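Local structure of octenoyl-CoA reductase/carboxylase (Streptomyces sp., 4A0S) at residues A[15-20]-A[131-136]. The protein catalyses the NADPH-dependent reductive carboxylation of 2-octenoyl-CoA, supplying an unusual extender unit for polyketide biosynthesis. Sequence-based numbering, arbitrary orientation.
Sequences EIEAAP and WKPGDH
Ile16 holds CG2 anti to its backbone N, which sets that methyl against Pro133 CB at 3.7 Å. The other branch leaves through CG1, beside the backbone N (chi1 -68°), and runs on in extended form. It carries Ile16 CD1 to 3.6 Å from Gly134 CA. Glu17, one residue further along the helix, has its CG anti to its own carbonyl carbon. That places the methylene against the proline ring, with Glu17 CG 3.4 Å from Pro133 CG. The ring of Pro133 is thus met by both helix residues, through its CB and CG. Both side chains lie at a slant to it. The contact is made by carbon atoms, apart from the nearby backbone N of Gly134, and no hydrogen bond joins the two segments.

The loop surface is set by a type II beta turn from Lys132 to Asp135. Asp135 N bonds back to Lys132 O at 3.0 Å. Pro133 and Gly134 fill the two central positions, and the positive phi of Gly134 (101°) suits the second of them. Asp135 also braces the turn with its carboxylate. Asp135 OD2 accepts Lys132 N at 2.8 Å, from well above the carboxylate plane. Asp135 OD1 takes Lys132 NZ in a salt bridge of 3.2 Å through the syn lone pair.

Ile16 is buried further by Leu3 of helix 2-8 and Val122 of strand 117-124. Arg123 bonds to the carbonyls of Ile16 and Ala19, tying the helix end to the same strand. The arrangement is a short N-terminal helix packed on a type II beta turn in the loop between the antiparallel strands 117-124 and 136-139, in the GroES-like domain of a medium-chain dehydrogenase/reductase, away from the NADP and acyl-CoA sites.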
# COMPACT_ATOMS: atom_id res chain seq x y z
N GLU A 15 30.40 33.95 -15.48
CA GLU A 15 30.00 35.36 -15.39
C GLU A 15 29.06 35.61 -14.21
O GLU A 15 29.14 36.64 -13.53
CB GLU A 15 29.30 35.79 -16.67
CG GLU A 15 30.25 36.06 -17.83
CD GLU A 15 29.51 36.55 -19.06
OE1 GLU A 15 28.95 35.71 -19.79
OE2 GLU A 15 29.48 37.78 -19.27
N ILE A 16 28.15 34.66 -14.00
CA ILE A 16 27.23 34.75 -12.88
C ILE A 16 27.96 34.62 -11.55
O ILE A 16 27.71 35.41 -10.63
CB ILE A 16 26.07 33.74 -13.02
CG1 ILE A 16 25.17 34.16 -14.20
CG2 ILE A 16 25.25 33.67 -11.73
CD1 ILE A 16 24.07 33.17 -14.56
N GLU A 17 28.89 33.67 -11.46
CA GLU A 17 29.71 33.51 -10.24
C GLU A 17 30.63 34.70 -10.00
O GLU A 17 30.92 35.03 -8.84
CB GLU A 17 30.60 32.27 -10.31
CG GLU A 17 29.91 30.98 -10.61
CD GLU A 17 30.84 29.79 -10.37
OE1 GLU A 17 31.24 29.57 -9.20
OE2 GLU A 17 31.18 29.10 -11.34
N ALA A 18 31.11 35.32 -11.08
CA ALA A 18 32.01 36.47 -10.99
C ALA A 18 31.28 37.72 -10.53
O ALA A 18 31.90 38.62 -9.94
CB ALA A 18 32.70 36.72 -12.32
N ALA A 19 29.98 37.79 -10.82
CA ALA A 19 29.16 38.94 -10.43
C ALA A 19 28.87 38.85 -8.93
O ALA A 19 28.32 37.86 -8.47
CB ALA A 19 27.87 38.97 -11.22
N PRO A 20 29.25 39.89 -8.16
CA PRO A 20 29.09 39.77 -6.71
C PRO A 20 27.64 39.62 -6.27
O PRO A 20 26.72 40.13 -6.94
CB PRO A 20 29.70 41.07 -6.16
CG PRO A 20 29.74 42.01 -7.31
CD PRO A 20 29.89 41.16 -8.55
N TRP A 131 23.84 21.33 -9.20
CA TRP A 131 23.40 22.67 -9.59
C TRP A 131 24.58 23.60 -9.75
O TRP A 131 25.58 23.50 -9.04
CB TRP A 131 22.46 23.29 -8.56
CG TRP A 131 21.26 22.49 -8.41
CD1 TRP A 131 20.93 21.72 -7.34
CD2 TRP A 131 20.24 22.30 -9.38
NE1 TRP A 131 19.74 21.08 -7.57
CE2 TRP A 131 19.30 21.42 -8.82
CE3 TRP A 131 20.02 22.80 -10.67
CZ2 TRP A 131 18.14 21.02 -9.51
CZ3 TRP A 131 18.88 22.40 -11.36
CH2 TRP A 131 17.96 21.53 -10.78
N LYS A 132 24.45 24.51 -10.69
CA LYS A 132 25.50 25.47 -10.87
C LYS A 132 24.87 26.80 -11.26
O LYS A 132 23.75 26.83 -11.76
CB LYS A 132 26.48 24.96 -11.93
CG LYS A 132 25.85 24.73 -13.27
CD LYS A 132 26.81 23.96 -14.17
CE LYS A 132 26.21 23.78 -15.55
NZ LYS A 132 25.07 22.82 -15.52
N PRO A 133 25.56 27.91 -10.99
CA PRO A 133 25.03 29.21 -11.39
C PRO A 133 24.66 29.21 -12.88
O PRO A 133 25.40 28.69 -13.71
CB PRO A 133 26.20 30.14 -11.11
CG PRO A 133 26.90 29.49 -9.94
CD PRO A 133 26.84 28.04 -10.26
N GLY A 134 23.50 29.80 -13.20
CA GLY A 134 22.97 29.79 -14.55
C GLY A 134 21.87 28.76 -14.78
O GLY A 134 21.11 28.86 -15.74
N ASP A 135 21.80 27.76 -13.91
CA ASP A 135 20.81 26.71 -14.07
C ASP A 135 19.43 27.26 -13.83
O ASP A 135 19.19 27.96 -12.83
CB ASP A 135 21.03 25.58 -13.08
CG ASP A 135 22.17 24.68 -13.47
OD1 ASP A 135 22.70 24.81 -14.60
OD2 ASP A 135 22.54 23.85 -12.64
N HIS A 136 18.53 26.93 -14.76
CA HIS A 136 17.15 27.33 -14.67
C HIS A 136 16.42 26.35 -13.79
O HIS A 136 16.43 25.14 -14.04
CB HIS A 136 16.52 27.37 -16.05
CG HIS A 136 16.95 28.56 -16.86
ND1 HIS A 136 16.27 28.97 -17.98
CD2 HIS A 136 17.97 29.44 -16.69
CE1 HIS A 136 16.87 30.04 -18.49
NE2 HIS A 136 17.89 30.35 -17.71